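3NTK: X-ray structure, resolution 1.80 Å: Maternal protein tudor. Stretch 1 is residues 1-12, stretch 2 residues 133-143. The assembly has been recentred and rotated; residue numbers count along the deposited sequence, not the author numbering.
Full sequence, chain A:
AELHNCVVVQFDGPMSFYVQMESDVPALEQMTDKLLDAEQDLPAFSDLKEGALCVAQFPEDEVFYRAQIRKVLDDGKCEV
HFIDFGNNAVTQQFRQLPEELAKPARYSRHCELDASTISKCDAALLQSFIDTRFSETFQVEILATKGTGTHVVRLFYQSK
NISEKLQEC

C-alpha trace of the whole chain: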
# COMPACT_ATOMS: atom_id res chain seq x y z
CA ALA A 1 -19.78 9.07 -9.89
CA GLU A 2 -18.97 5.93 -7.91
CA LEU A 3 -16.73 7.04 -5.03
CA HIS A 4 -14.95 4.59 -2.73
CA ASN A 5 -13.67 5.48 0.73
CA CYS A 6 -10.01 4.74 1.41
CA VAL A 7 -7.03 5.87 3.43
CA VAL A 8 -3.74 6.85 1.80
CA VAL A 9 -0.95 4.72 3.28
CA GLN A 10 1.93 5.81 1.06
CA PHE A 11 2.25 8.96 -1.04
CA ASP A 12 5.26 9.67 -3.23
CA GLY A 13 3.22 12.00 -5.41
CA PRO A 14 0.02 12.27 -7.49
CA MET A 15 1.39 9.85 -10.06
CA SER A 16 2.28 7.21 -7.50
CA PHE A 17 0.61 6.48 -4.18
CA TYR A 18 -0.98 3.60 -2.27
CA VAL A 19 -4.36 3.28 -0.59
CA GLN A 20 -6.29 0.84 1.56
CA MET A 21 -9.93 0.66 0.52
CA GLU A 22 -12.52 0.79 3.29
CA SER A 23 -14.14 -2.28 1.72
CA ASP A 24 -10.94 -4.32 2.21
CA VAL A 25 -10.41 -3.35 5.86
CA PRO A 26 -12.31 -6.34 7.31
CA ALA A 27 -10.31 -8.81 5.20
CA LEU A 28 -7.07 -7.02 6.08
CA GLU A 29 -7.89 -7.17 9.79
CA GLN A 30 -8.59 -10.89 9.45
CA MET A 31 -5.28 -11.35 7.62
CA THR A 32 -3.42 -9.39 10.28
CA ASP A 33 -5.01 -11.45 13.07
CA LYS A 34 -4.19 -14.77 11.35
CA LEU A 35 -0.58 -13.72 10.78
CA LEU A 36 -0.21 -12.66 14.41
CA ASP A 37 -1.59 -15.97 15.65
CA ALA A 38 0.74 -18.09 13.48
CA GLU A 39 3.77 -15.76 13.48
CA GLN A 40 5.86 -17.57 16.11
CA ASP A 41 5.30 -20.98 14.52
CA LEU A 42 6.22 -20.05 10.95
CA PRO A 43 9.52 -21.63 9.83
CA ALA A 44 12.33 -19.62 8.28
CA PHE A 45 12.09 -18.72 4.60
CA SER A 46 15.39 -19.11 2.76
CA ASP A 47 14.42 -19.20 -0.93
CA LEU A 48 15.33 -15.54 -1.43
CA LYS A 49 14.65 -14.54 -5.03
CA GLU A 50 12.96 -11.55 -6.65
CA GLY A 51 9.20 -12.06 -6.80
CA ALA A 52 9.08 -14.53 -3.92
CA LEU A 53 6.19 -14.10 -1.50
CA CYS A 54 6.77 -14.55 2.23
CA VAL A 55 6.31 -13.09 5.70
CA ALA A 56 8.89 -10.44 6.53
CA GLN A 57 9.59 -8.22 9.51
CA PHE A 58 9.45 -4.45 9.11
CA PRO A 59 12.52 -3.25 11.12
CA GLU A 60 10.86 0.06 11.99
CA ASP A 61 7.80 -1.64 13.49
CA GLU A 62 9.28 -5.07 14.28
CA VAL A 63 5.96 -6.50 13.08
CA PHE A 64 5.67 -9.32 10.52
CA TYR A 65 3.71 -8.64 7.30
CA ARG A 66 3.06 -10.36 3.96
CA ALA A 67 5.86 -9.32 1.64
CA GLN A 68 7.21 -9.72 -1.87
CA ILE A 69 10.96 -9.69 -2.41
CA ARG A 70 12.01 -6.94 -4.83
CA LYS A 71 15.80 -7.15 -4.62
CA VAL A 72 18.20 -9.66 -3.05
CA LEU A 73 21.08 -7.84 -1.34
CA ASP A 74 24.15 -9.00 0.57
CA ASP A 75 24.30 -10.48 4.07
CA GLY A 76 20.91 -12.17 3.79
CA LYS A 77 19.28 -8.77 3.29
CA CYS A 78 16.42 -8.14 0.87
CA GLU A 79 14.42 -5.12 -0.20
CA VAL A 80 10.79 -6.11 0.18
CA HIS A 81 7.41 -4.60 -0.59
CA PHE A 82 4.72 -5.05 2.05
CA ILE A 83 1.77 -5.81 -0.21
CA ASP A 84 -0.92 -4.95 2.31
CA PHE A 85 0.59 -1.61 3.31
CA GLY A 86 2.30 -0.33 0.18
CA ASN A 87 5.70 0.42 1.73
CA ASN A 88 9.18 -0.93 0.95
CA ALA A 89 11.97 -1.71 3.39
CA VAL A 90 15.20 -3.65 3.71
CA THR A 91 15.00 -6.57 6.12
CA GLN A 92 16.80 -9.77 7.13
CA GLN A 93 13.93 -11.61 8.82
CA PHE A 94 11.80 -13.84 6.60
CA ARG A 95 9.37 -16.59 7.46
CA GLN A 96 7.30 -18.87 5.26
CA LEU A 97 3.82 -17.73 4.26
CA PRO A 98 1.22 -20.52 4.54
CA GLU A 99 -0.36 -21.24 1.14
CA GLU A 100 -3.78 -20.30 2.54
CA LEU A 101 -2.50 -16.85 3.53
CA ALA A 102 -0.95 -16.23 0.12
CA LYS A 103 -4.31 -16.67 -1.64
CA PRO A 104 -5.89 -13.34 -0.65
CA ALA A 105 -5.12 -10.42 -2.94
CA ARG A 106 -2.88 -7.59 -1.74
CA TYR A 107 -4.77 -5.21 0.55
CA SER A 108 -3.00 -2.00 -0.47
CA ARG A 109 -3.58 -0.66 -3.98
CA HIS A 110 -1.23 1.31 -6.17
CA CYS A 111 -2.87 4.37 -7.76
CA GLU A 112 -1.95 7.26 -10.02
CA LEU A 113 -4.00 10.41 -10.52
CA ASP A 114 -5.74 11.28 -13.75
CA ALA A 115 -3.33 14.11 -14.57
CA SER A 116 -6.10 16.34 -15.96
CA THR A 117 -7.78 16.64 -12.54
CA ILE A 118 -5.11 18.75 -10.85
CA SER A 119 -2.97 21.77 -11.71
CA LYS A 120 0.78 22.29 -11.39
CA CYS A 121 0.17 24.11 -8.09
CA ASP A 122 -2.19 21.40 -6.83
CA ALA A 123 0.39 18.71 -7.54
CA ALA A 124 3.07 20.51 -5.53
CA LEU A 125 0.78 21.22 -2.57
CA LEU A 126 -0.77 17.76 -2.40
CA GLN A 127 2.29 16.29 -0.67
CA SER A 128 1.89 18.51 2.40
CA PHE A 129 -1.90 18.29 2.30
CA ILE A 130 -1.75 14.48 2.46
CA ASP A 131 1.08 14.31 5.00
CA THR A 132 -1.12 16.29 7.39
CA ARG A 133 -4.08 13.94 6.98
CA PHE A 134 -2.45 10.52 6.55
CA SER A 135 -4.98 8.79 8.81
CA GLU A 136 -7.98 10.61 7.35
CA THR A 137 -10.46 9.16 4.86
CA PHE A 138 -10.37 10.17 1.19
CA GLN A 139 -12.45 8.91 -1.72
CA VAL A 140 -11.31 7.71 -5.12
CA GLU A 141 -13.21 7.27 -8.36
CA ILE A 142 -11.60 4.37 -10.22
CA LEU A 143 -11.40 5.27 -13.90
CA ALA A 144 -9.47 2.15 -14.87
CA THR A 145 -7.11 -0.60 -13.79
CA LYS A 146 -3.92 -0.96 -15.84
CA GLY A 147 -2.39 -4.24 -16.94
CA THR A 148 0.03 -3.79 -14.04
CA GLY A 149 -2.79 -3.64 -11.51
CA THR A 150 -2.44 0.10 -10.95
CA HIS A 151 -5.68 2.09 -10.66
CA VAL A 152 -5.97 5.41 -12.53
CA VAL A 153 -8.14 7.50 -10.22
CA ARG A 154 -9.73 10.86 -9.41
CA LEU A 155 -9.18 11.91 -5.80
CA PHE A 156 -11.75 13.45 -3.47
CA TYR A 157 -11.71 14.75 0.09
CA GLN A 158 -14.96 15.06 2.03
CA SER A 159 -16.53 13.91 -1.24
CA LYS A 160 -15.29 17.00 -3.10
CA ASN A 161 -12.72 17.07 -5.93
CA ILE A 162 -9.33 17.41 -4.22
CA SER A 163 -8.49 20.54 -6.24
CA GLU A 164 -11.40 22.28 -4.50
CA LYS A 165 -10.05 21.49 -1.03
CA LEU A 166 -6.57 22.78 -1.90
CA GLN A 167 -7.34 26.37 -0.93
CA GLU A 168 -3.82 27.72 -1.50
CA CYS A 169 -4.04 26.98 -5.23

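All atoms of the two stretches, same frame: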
# COMPACT_ATOMS: atom_id res chain seq x y z
N ALA A 1 -20.42 10.35 -9.47
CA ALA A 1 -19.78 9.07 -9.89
C ALA A 1 -19.59 8.15 -8.69
O ALA A 1 -19.80 8.55 -7.55
CB ALA A 1 -18.44 9.35 -10.56
N GLU A 2 -19.18 6.91 -8.96
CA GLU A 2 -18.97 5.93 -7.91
C GLU A 2 -17.69 6.21 -7.12
O GLU A 2 -16.58 5.97 -7.61
CB GLU A 2 -18.91 4.52 -8.51
CG GLU A 2 -18.71 3.43 -7.48
CD GLU A 2 -18.83 2.04 -8.08
OE1 GLU A 2 -18.03 1.71 -8.97
OE2 GLU A 2 -19.74 1.29 -7.66
N LEU A 3 -17.85 6.71 -5.90
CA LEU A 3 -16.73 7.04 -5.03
C LEU A 3 -16.53 5.97 -3.96
O LEU A 3 -17.49 5.50 -3.35
CB LEU A 3 -16.96 8.39 -4.35
CG LEU A 3 -16.50 9.65 -5.08
CD1 LEU A 3 -16.92 9.62 -6.54
CD2 LEU A 3 -17.07 10.87 -4.37
N HIS A 4 -15.27 5.60 -3.74
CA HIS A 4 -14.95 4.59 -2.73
C HIS A 4 -14.09 5.21 -1.64
O HIS A 4 -13.11 5.88 -1.94
CB HIS A 4 -14.17 3.42 -3.33
CG HIS A 4 -14.84 2.78 -4.51
ND1 HIS A 4 -14.59 3.17 -5.81
CD2 HIS A 4 -15.73 1.76 -4.58
CE1 HIS A 4 -15.29 2.41 -6.63
NE2 HIS A 4 -15.99 1.55 -5.91
N ASN A 5 -14.45 4.96 -0.38
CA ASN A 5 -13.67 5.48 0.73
C ASN A 5 -12.38 4.68 0.86
O ASN A 5 -12.37 3.46 0.65
CB ASN A 5 -14.44 5.36 2.04
CG ASN A 5 -15.56 6.38 2.15
OD1 ASN A 5 -15.37 7.55 1.81
ND2 ASN A 5 -16.72 5.95 2.64
N CYS A 6 -11.31 5.37 1.22
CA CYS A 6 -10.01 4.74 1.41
C CYS A 6 -9.15 5.63 2.28
O CYS A 6 -9.53 6.75 2.62
CB CYS A 6 -9.32 4.54 0.06
SG CYS A 6 -8.90 6.08 -0.78
N VAL A 7 -7.98 5.12 2.65
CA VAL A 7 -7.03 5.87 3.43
C VAL A 7 -5.75 5.77 2.62
O VAL A 7 -5.48 4.72 2.04
CB VAL A 7 -6.80 5.25 4.84
CG1 VAL A 7 -5.68 5.97 5.55
CG2 VAL A 7 -8.08 5.34 5.67
N VAL A 8 -5.00 6.86 2.54
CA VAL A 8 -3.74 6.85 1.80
C VAL A 8 -2.67 6.35 2.76
O VAL A 8 -2.47 6.93 3.82
CB VAL A 8 -3.38 8.27 1.30
CG1 VAL A 8 -2.04 8.25 0.58
CG2 VAL A 8 -4.48 8.78 0.37
N VAL A 9 -1.98 5.27 2.40
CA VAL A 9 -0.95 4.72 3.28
C VAL A 9 0.47 5.06 2.85
O VAL A 9 1.40 4.96 3.65
CB VAL A 9 -1.09 3.18 3.40
CG1 VAL A 9 -2.41 2.83 4.07
CG2 VAL A 9 -1.00 2.53 2.01
N GLN A 10 0.63 5.45 1.59
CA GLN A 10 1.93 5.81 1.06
C GLN A 10 1.70 6.83 -0.04
O GLN A 10 0.87 6.62 -0.91
CB GLN A 10 2.63 4.57 0.49
CG GLN A 10 4.08 4.78 0.13
CD GLN A 10 4.98 4.79 1.35
OE1 GLN A 10 6.18 5.05 1.25
NE2 GLN A 10 4.41 4.50 2.52
N PHE A 11 2.44 7.94 -0.02
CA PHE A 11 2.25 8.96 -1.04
C PHE A 11 3.57 9.57 -1.52
O PHE A 11 4.15 10.42 -0.85
CB PHE A 11 1.33 10.06 -0.50
CG PHE A 11 0.82 11.01 -1.55
CD1 PHE A 11 1.53 12.17 -1.86
CD2 PHE A 11 -0.37 10.75 -2.23
CE1 PHE A 11 1.06 13.05 -2.84
CE2 PHE A 11 -0.84 11.62 -3.21
CZ PHE A 11 -0.13 12.77 -3.51
N ASP A 12 4.03 9.13 -2.68
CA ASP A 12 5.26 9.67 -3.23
C ASP A 12 4.92 10.88 -4.10
O ASP A 12 5.75 11.78 -4.30
CB ASP A 12 5.99 8.61 -4.06
CG ASP A 12 6.62 7.54 -3.20
OD1 ASP A 12 7.33 7.90 -2.23
OD2 ASP A 12 6.41 6.33 -3.48
N ARG A 133 -2.86 14.72 6.78
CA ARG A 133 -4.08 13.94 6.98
C ARG A 133 -3.92 12.46 6.64
O ARG A 133 -4.86 11.82 6.18
CB ARG A 133 -5.20 14.54 6.12
CG ARG A 133 -5.34 16.06 6.27
CD ARG A 133 -6.27 16.64 5.22
NE ARG A 133 -6.48 18.08 5.39
CZ ARG A 133 -5.53 19.01 5.29
NH1 ARG A 133 -4.28 18.66 5.02
NH2 ARG A 133 -5.83 20.29 5.48
N PHE A 134 -2.73 11.92 6.88
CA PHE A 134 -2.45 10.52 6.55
C PHE A 134 -3.46 9.50 7.07
O PHE A 134 -3.73 8.50 6.40
CB PHE A 134 -1.05 10.12 7.03
CG PHE A 134 -0.07 9.92 5.90
CD1 PHE A 134 -0.41 9.16 4.79
CD2 PHE A 134 1.20 10.48 5.96
CE1 PHE A 134 0.49 8.96 3.75
CE2 PHE A 134 2.12 10.29 4.92
CZ PHE A 134 1.75 9.53 3.81
N SER A 135 -4.02 9.74 8.25
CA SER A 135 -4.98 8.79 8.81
C SER A 135 -6.43 9.10 8.43
O SER A 135 -7.34 8.34 8.76
CB SER A 135 -4.85 8.76 10.34
OG SER A 135 -5.08 10.05 10.89
N GLU A 136 -6.64 10.21 7.73
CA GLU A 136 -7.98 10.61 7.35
C GLU A 136 -8.50 9.86 6.12
O GLU A 136 -7.72 9.34 5.32
CB GLU A 136 -8.05 12.11 7.08
CG GLU A 136 -7.46 12.95 8.20
CD GLU A 136 -8.10 14.32 8.28
OE1 GLU A 136 -8.29 14.95 7.22
OE2 GLU A 136 -8.40 14.77 9.41
N THR A 137 -9.81 9.83 5.98
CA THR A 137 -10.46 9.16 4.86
C THR A 137 -10.57 10.06 3.64
O THR A 137 -10.90 11.24 3.74
CB THR A 137 -11.88 8.68 5.26
OG1 THR A 137 -11.77 7.67 6.26
CG2 THR A 137 -12.61 8.12 4.05
N PHE A 138 -10.28 9.48 2.48
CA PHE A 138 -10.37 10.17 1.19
C PHE A 138 -11.27 9.28 0.35
O PHE A 138 -11.62 8.19 0.78
CB PHE A 138 -9.01 10.27 0.50
CG PHE A 138 -8.07 11.27 1.11
CD1 PHE A 138 -7.34 10.97 2.25
CD2 PHE A 138 -7.94 12.54 0.55
CE1 PHE A 138 -6.49 11.91 2.82
CE2 PHE A 138 -7.10 13.49 1.12
CZ PHE A 138 -6.37 13.18 2.25
N GLN A 139 -11.65 9.75 -0.83
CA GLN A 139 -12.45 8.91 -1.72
C GLN A 139 -11.76 8.91 -3.07
O GLN A 139 -11.08 9.87 -3.43
CB GLN A 139 -13.87 9.45 -1.90
CG GLN A 139 -14.71 9.46 -0.64
CD GLN A 139 -14.31 10.57 0.29
OE1 GLN A 139 -14.22 11.74 -0.12
NE2 GLN A 139 -14.05 10.24 1.55
N VAL A 140 -11.90 7.81 -3.79
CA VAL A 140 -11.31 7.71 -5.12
C VAL A 140 -12.35 7.19 -6.09
O VAL A 140 -13.17 6.34 -5.74
CB VAL A 140 -10.09 6.74 -5.16
CG1 VAL A 140 -8.92 7.34 -4.40
CG2 VAL A 140 -10.48 5.38 -4.58
N GLU A 141 -12.32 7.73 -7.30
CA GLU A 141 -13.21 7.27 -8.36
C GLU A 141 -12.23 6.49 -9.22
O GLU A 141 -11.24 7.04 -9.69
CB GLU A 141 -13.78 8.45 -9.16
CG GLU A 141 -14.92 8.05 -10.10
CD GLU A 141 -15.17 9.07 -11.20
OE1 GLU A 141 -14.96 10.28 -10.97
OE2 GLU A 141 -15.61 8.65 -12.30
N ILE A 142 -12.49 5.19 -9.41
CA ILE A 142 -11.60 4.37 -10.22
C ILE A 142 -12.00 4.46 -11.69
O ILE A 142 -13.06 3.98 -12.09
CB ILE A 142 -11.62 2.90 -9.77
CG1 ILE A 142 -11.27 2.82 -8.28
CG2 ILE A 142 -10.60 2.09 -10.57
CD1 ILE A 142 -11.28 1.40 -7.72
N LEU A 143 -11.14 5.09 -12.48
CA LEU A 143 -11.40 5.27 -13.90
C LEU A 143 -10.97 4.04 -14.69
O LEU A 143 -11.54 3.75 -15.75
CB LEU A 143 -10.67 6.51 -14.42
CG LEU A 143 -10.98 7.82 -13.68
CD1 LEU A 143 -10.19 8.95 -14.31
CD2 LEU A 143 -12.47 8.11 -13.74
O HOH W 1 -15.10 4.29 -9.10
O HOH W 2 -5.25 9.09 4.38
O HOH W 3 -2.50 6.31 6.56

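Water takes over from direct pairing at both ends of this antiparallel ladder. At one end a water accepts from Ile 142 N (2.8 Å to the water O) and donates to Glu 2 O (2.7 Å to the water O), so it bridges Glu 2 O and Ile 142 N, which at 4.5 Å are too far apart to bond directly. At the other, a second water accepts from Val 8 N at 2.9 Å from its O and lies 2.6 Å from Phe 134 O and 2.7 Å from Glu 136 O, while the O of a third donates to both Val 8 O (2.8 Å) and Phe 134 O (2.5 Å). The third water reconciles two acceptors, since Val 8 O and Phe 134 O stand 3.3 Å apart with no proton between them.

Between these waters the strands pair directly. His 4 and Val 140 exchange two bonds, His 4 N to Val 140 O at 3.0 Å (161°) and Val 140 N to His 4 O at 2.9 Å (153°). Cys 6 and Phe 138 repeat the pattern, with Cys 6 N to Phe 138 O at 2.9 Å and Phe 138 N to Cys 6 O at 2.8 Å; the latter is nearly linear at 174°. Asn 5 and Gln 139 form the non-hydrogen-bonded pair between them, their CA atoms 4.4 Å apart, and their side chains bond instead: Gln 139 NE2 donates to Asn 5 OD1 at 3.0 Å.

The side chains of Cys 6, Phe 138 and Val 140 share the other face, where Cys 6 SG packs 3.8 Å from Val 140 CG1. Beyond the paired segment, the type I turn from Arg 133 to Glu 136, closed by Glu 136 N to Arg 133 O at 2.9 Å, carries Phe 134. The edge of its ring meets Val 8 O, with Phe 134 CD1 3.2 Å away, and Phe 134 CE1 lies 4.1 Å from Val 8 CG1.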